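Local structure of nitrogen regulatory PII-like protein (Bacillus subtilis subsp. subtilis, 4R25) at residues F4-V9 against V70-V75; T78-L83 against G91-Y96. The protein belongs to the PII family of nitrogen regulators and is required for full induction of the nrgAB operon when ammonium is limiting. All blocks are in the same frame, centred on the assembly; numbering follows the deposited sequence.

Contact 1. Residues F4-V9 against V70-V75; sequences FKVEIV and VPVDQV. With ZN (zinc ion), chain E.
The ring of Phe4 meets the helix opposite through its inner end: Val72 CG2 lies obliquely against the CG–CD1 side, 3.3 Å from Phe4 CD1. Val72 CG2 is also 4.2 Å from Phe4 CD2 and 4.1 Å from Phe4 CE1, which places it off the root of the ring. The two side chains cross at about a right angle. Phe4 CG stands anti to its own carbonyl carbon (chi1 -65°), and this sets the CB–CG–CD1 side of the residue against Val72 CG2. With an alanine here, the ring carbons would be gone and Val72 CG2 would probably lose its ring contact, keeping only the beta carbon from this position. Two residues on, Val6 packs further along the same first turn. Val6 CG1 is 3.9 Å from Val75 CG1, the two valines sliding past each other in opposite directions; Val6 CG2 also lies 4.2 Å from Val72 CG1. No hydrogen bond joins the segments, so apolar contact alone links them. Here the first strand of the PII fold, a ferredoxin-like beta-alpha-beta-beta-alpha-beta arrangement, receives the N-terminal turn of its second helix, which Pro71 precedes at the N-cap position. Val67 of strand 51-67 touches both Val72 and Val75, while Leu22 of helix 15-25 also packs on Val75. Alternation along the strand sends Lys5 and Glu7 to the other face of the sheet, where the carboxylate of Glu7 turns its OE2 to a zinc ion. There Lys5 NZ binds the zinc at 2.5 Å and Glu7 OE2 sits 2.6 Å from the same ion; Glu64 belongs to this site too, and a water contributes a further ligand.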
loop_
_atom_site.group_PDB
_atom_site.type_symbol
_atom_site.label_atom_id
_atom_site.label_comp_id
_atom_site.label_asym_id
_atom_site.label_seq_id
_atom_site.Cartn_x
_atom_site.Cartn_y
_atom_site.Cartn_z
ATOM N N PHE A 4 -4.233 8.684 10.314
ATOM C CA PHE A 4 -4.827 8.155 9.094
ATOM C C PHE A 4 -3.865 8.136 7.928
ATOM O O PHE A 4 -2.952 8.953 7.843
ATOM C CB PHE A 4 -6.073 8.958 8.700
ATOM C CG PHE A 4 -7.194 8.845 9.680
ATOM C CD1 PHE A 4 -7.341 9.776 10.698
ATOM C CD2 PHE A 4 -8.094 7.798 9.597
ATOM C CE1 PHE A 4 -8.378 9.667 11.612
ATOM C CE2 PHE A 4 -9.131 7.684 10.508
ATOM C CZ PHE A 4 -9.273 8.618 11.516
ATOM N N LYS A 5 -4.092 7.199 7.018
ATOM C CA LYS A 5 -3.402 7.210 5.749
ATOM C C LYS A 5 -4.389 7.588 4.663
ATOM O O LYS A 5 -5.425 6.944 4.498
ATOM C CB LYS A 5 -2.786 5.849 5.452
ATOM C CG LYS A 5 -2.042 5.785 4.120
ATOM C CD LYS A 5 -1.987 4.354 3.636
ATOM C CE LYS A 5 -0.685 4.043 2.932
ATOM N NZ LYS A 5 -0.567 2.575 2.691
ATOM N N VAL A 6 -4.062 8.638 3.920
ATOM C CA VAL A 6 -4.865 9.023 2.779
ATOM C C VAL A 6 -4.184 8.553 1.506
ATOM O O VAL A 6 -3.046 8.917 1.221
ATOM C CB VAL A 6 -5.115 10.544 2.738
ATOM C CG1 VAL A 6 -5.901 10.927 1.492
ATOM C CG2 VAL A 6 -5.855 10.976 3.979
ATOM N N GLU A 7 -4.897 7.734 0.743
ATOM C CA GLU A 7 -4.366 7.172 -0.486
ATOM C C GLU A 7 -5.122 7.713 -1.698
ATOM O O GLU A 7 -6.293 7.393 -1.907
ATOM C CB GLU A 7 -4.483 5.659 -0.425
ATOM C CG GLU A 7 -3.692 4.908 -1.453
ATOM C CD GLU A 7 -3.567 3.442 -1.082
ATOM O OE1 GLU A 7 -4.251 2.592 -1.695
ATOM O OE2 GLU A 7 -2.787 3.143 -0.155
ATOM N N ILE A 8 -4.454 8.543 -2.491
ATOM C CA ILE A 8 -5.058 9.082 -3.694
ATOM C C ILE A 8 -4.550 8.328 -4.915
ATOM O O ILE A 8 -3.348 8.276 -5.163
ATOM C CB ILE A 8 -4.738 10.580 -3.858
ATOM C CG1 ILE A 8 -5.018 11.334 -2.557
ATOM C CG2 ILE A 8 -5.542 11.167 -5.002
ATOM C CD1 ILE A 8 -4.512 12.769 -2.556
ATOM N N VAL A 9 -5.463 7.737 -5.675
ATOM C CA VAL A 9 -5.084 7.032 -6.893
ATOM C C VAL A 9 -5.696 7.723 -8.110
ATOM O O VAL A 9 -6.899 7.646 -8.342
ATOM C CB VAL A 9 -5.515 5.555 -6.848
ATOM C CG1 VAL A 9 -5.285 4.895 -8.188
ATOM C CG2 VAL A 9 -4.764 4.823 -5.747
ATOM N N VAL A 70 -3.250 17.504 11.163
ATOM C CA VAL A 70 -3.969 17.920 9.971
ATOM C C VAL A 70 -5.117 16.963 9.718
ATOM O O VAL A 70 -4.905 15.762 9.549
ATOM C CB VAL A 70 -3.076 17.902 8.745
ATOM C CG1 VAL A 70 -3.889 18.275 7.520
ATOM C CG2 VAL A 70 -1.884 18.835 8.947
ATOM N N PRO A 71 -6.340 17.497 9.690
ATOM C CA PRO A 71 -7.553 16.687 9.623
ATOM C C PRO A 71 -7.709 15.993 8.284
ATOM O O PRO A 71 -7.536 16.621 7.238
ATOM C CB PRO A 71 -8.669 17.723 9.804
ATOM C CG PRO A 71 -8.005 18.892 10.454
ATOM C CD PRO A 71 -6.647 18.927 9.845
ATOM N N VAL A 72 -8.048 14.709 8.322
ATOM C CA VAL A 72 -8.290 13.949 7.105
ATOM C C VAL A 72 -9.219 14.695 6.153
ATOM O O VAL A 72 -8.918 14.829 4.966
ATOM C CB VAL A 72 -8.904 12.573 7.414
ATOM C CG1 VAL A 72 -9.351 11.898 6.135
ATOM C CG2 VAL A 72 -7.908 11.709 8.126
ATOM N N ASP A 73 -10.343 15.180 6.673
ATOM C CA ASP A 73 -11.381 15.761 5.826
ATOM C C ASP A 73 -10.920 17.022 5.087
ATOM O O ASP A 73 -11.435 17.351 4.013
ATOM C CB ASP A 73 -12.654 16.004 6.639
ATOM C CG ASP A 73 -13.262 14.716 7.169
ATOM O OD1 ASP A 73 -12.889 13.628 6.683
ATOM O OD2 ASP A 73 -14.131 14.793 8.063
ATOM N N GLN A 74 -9.941 17.720 5.657
ATOM C CA GLN A 74 -9.332 18.855 4.979
ATOM C C GLN A 74 -8.390 18.348 3.881
ATOM O O GLN A 74 -8.261 18.981 2.838
ATOM C CB GLN A 74 -8.587 19.751 5.981
ATOM C CG GLN A 74 -8.487 21.223 5.574
ATOM C CD GLN A 74 -7.850 22.114 6.646
ATOM O OE1 GLN A 74 -7.257 23.153 6.338
ATOM N NE2 GLN A 74 -7.973 21.709 7.904
ATOM N N VAL A 75 -7.757 17.192 4.100
ATOM C CA VAL A 75 -6.922 16.573 3.062
ATOM C C VAL A 75 -7.751 16.069 1.894
ATOM O O VAL A 75 -7.419 16.307 0.733
ATOM C CB VAL A 75 -6.102 15.365 3.571
ATOM C CG1 VAL A 75 -5.366 14.719 2.399
ATOM C CG2 VAL A 75 -5.123 15.781 4.653
HETATM ZN ZN ZN E . -0.704 1.588 0.355
HETATM O O HOH W 1 0.839 0.096 -1.065
#

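Contact 2. Residues T78-L83 against G91-Y96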
loop_
_atom_site.group_PDB
_atom_site.type_symbol
_atom_site.label_atom_id
_atom_site.label_comp_id
_atom_site.label_asym_id
_atom_site.label_seq_id
_atom_site.Cartn_x
_atom_site.Cartn_y
_atom_site.Cartn_z
ATOM N N THR A 78 -9.541 18.954 -0.158
ATOM C CA THR A 78 -8.579 19.661 -0.985
ATOM C C THR A 78 -8.207 18.821 -2.191
ATOM O O THR A 78 -8.065 19.334 -3.294
ATOM C CB THR A 78 -7.311 19.974 -0.189
ATOM O OG1 THR A 78 -7.671 20.650 1.016
ATOM C CG2 THR A 78 -6.357 20.850 -0.997
ATOM N N ALA A 79 -8.034 17.524 -1.968
ATOM C CA ALA A 79 -7.710 16.604 -3.046
ATOM C C ALA A 79 -8.808 16.583 -4.115
ATOM O O ALA A 79 -8.518 16.535 -5.307
ATOM C CB ALA A 79 -7.472 15.210 -2.489
ATOM N N LYS A 80 -10.065 16.624 -3.683
ATOM C CA LYS A 80 -11.192 16.648 -4.618
ATOM C C LYS A 80 -11.152 17.882 -5.509
ATOM O O LYS A 80 -11.083 17.770 -6.730
ATOM C CB LYS A 80 -12.523 16.598 -3.870
ATOM C CG LYS A 80 -12.722 15.332 -3.076
ATOM C CD LYS A 80 -13.766 15.511 -1.988
ATOM C CE LYS A 80 -15.168 15.621 -2.559
ATOM N NZ LYS A 80 -16.190 15.466 -1.478
ATOM N N ARG A 81 -11.199 19.058 -4.892
ATOM C CA ARG A 81 -11.161 20.311 -5.632
ATOM C C ARG A 81 -10.098 20.290 -6.705
ATOM O O ARG A 81 -10.376 20.523 -7.880
ATOM C CB ARG A 81 -10.841 21.469 -4.700
ATOM C CG ARG A 81 -11.959 21.905 -3.805
ATOM C CD ARG A 81 -11.454 23.032 -2.933
ATOM N NE ARG A 81 -10.288 23.669 -3.538
ATOM C CZ ARG A 81 -9.164 23.937 -2.882
ATOM N NH1 ARG A 81 -9.066 23.623 -1.598
ATOM N NH2 ARG A 81 -8.146 24.522 -3.502
ATOM N N VAL A 82 -8.869 20.024 -6.284
ATOM C CA VAL A 82 -7.709 20.200 -7.145
ATOM C C VAL A 82 -7.685 19.226 -8.312
ATOM O O VAL A 82 -7.266 19.582 -9.413
ATOM C CB VAL A 82 -6.403 20.045 -6.345
ATOM C CG1 VAL A 82 -5.205 20.178 -7.259
ATOM C CG2 VAL A 82 -6.343 21.067 -5.226
ATOM N N LEU A 83 -8.140 17.999 -8.067
ATOM C CA LEU A 83 -7.995 16.905 -9.033
ATOM C C LEU A 83 -9.255 16.654 -9.869
ATOM O O LEU A 83 -9.237 15.873 -10.825
ATOM C CB LEU A 83 -7.558 15.619 -8.315
ATOM C CG LEU A 83 -6.235 15.703 -7.548
ATOM C CD1 LEU A 83 -6.004 14.468 -6.684
ATOM C CD2 LEU A 83 -5.076 15.916 -8.508
ATOM N N GLY A 91 -10.041 9.472 -10.749
ATOM C CA GLY A 91 -9.502 8.649 -9.689
ATOM C C GLY A 91 -10.316 8.630 -8.414
ATOM O O GLY A 91 -11.426 9.141 -8.356
ATOM N N LYS A 92 -9.740 8.028 -7.380
ATOM C CA LYS A 92 -10.424 7.836 -6.109
ATOM C C LYS A 92 -9.503 8.155 -4.935
ATOM O O LYS A 92 -8.310 8.399 -5.108
ATOM C CB LYS A 92 -10.951 6.400 -5.994
ATOM C CG LYS A 92 -11.747 5.924 -7.208
ATOM C CD LYS A 92 -12.711 4.802 -6.844
ATOM C CE LYS A 92 -13.362 4.196 -8.081
ATOM N NZ LYS A 92 -12.359 3.524 -8.957
ATOM N N ILE A 93 -10.071 8.157 -3.738
ATOM C CA ILE A 93 -9.314 8.461 -2.544
ATOM C C ILE A 93 -9.739 7.489 -1.472
ATOM O O ILE A 93 -10.920 7.382 -1.179
ATOM C CB ILE A 93 -9.617 9.875 -2.029
ATOM C CG1 ILE A 93 -9.261 10.920 -3.082
ATOM C CG2 ILE A 93 -8.875 10.145 -0.716
ATOM C CD1 ILE A 93 -9.680 12.309 -2.692
ATOM N N PHE A 94 -8.776 6.798 -0.872
ATOM C CA PHE A 94 -9.087 5.831 0.167
ATOM C C PHE A 94 -8.500 6.239 1.512
ATOM O O PHE A 94 -7.362 6.697 1.593
ATOM C CB PHE A 94 -8.595 4.441 -0.244
ATOM C CG PHE A 94 -8.995 4.051 -1.640
ATOM C CD1 PHE A 94 -10.256 3.541 -1.899
ATOM C CD2 PHE A 94 -8.116 4.205 -2.695
ATOM C CE1 PHE A 94 -10.628 3.179 -3.187
ATOM C CE2 PHE A 94 -8.482 3.850 -3.982
ATOM C CZ PHE A 94 -9.737 3.333 -4.229
ATOM N N VAL A 95 -9.290 6.074 2.565
ATOM C CA VAL A 95 -8.853 6.415 3.907
ATOM C C VAL A 95 -8.731 5.159 4.781
ATOM O O VAL A 95 -9.611 4.297 4.766
ATOM C CB VAL A 95 -9.791 7.463 4.551
ATOM C CG1 VAL A 95 -9.172 8.036 5.830
ATOM C CG2 VAL A 95 -10.085 8.588 3.552
ATOM N N TYR A 96 -7.617 5.062 5.510
ATOM C CA TYR A 96 -7.334 3.940 6.393
ATOM C C TYR A 96 -6.919 4.397 7.784
ATOM O O TYR A 96 -6.235 5.405 7.942
ATOM C CB TYR A 96 -6.162 3.120 5.864
ATOM C CG TYR A 96 -6.304 2.592 4.471
ATOM C CD1 TYR A 96 -5.839 3.321 3.392
ATOM C CD2 TYR A 96 -6.866 1.344 4.230
ATOM C CE1 TYR A 96 -5.948 2.845 2.108
ATOM C CE2 TYR A 96 -6.979 0.849 2.940
ATOM C CZ TYR A 96 -6.518 1.607 1.880
ATOM O OH TYR A 96 -6.627 1.132 0.589
#
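Ile93 is the residue of 91-96 that touches residues 78-83, meeting Ala79 and Lys80. Ahead of it Gly91, just before the strand, has a positive phi of 90°, and a side chain there would collide with the preceding carbonyl, so glycine suits the position. Lys92 begins the strand, pairing through its backbone with Val9. Next, Ile93 turns to the helix. Its CG1 lies anti to the carbonyl carbon, and with the chain extended beyond (chi2 174°), CD1 is the end that meets Ala79. Ile93 CD1 rests 3.7 Å from Ala79 CB, and Lys80 CG flanks it more loosely, 4.3 Å from Ile93 CD1. The CA atoms of Ala79 and Ile93 are 8.3 Å apart, the nearest such pair across the segments. This is helix-on-sheet packing in the ferredoxin-like PII fold, joining the second helix to the last of the four main strands, with Ile8 of the neighbouring strand touching Ala79 and Leu83 as well. Phe94 follows and makes no contact with residues 78-83; its side chain packs on Val66 of the second subunit. That subunit also continues the sheet: Lys92 through Val95 form an antiparallel ladder with one of its strands. Val95 again takes the helix side and meets Val72, about two turns before Ala79, whereas Tyr96, on the reverse face, packs against Lys5 of the second subunit.

In the fold
From the N terminus, strand 4-10 is laid down first, and contact 1 closes a long loop when the chain returns at residues 70-75, after 60 intervening residues that include helix 15-25 and two long strands. Contact 2 then closes a much shorter one, with seven residues between segments 78-83 and 91-96. The two loops follow in series, neither nesting nor crossing. The contacts share helix 72-83 and reach adjacent antiparallel strands, their centres 8 Å apart. Probable backbone hydrogen bonds, Phe94 N to Glu7 O at 2.8 Å and Lys5 N to Tyr96 O at 2.9 Å, join those strands into one surface beneath the helix.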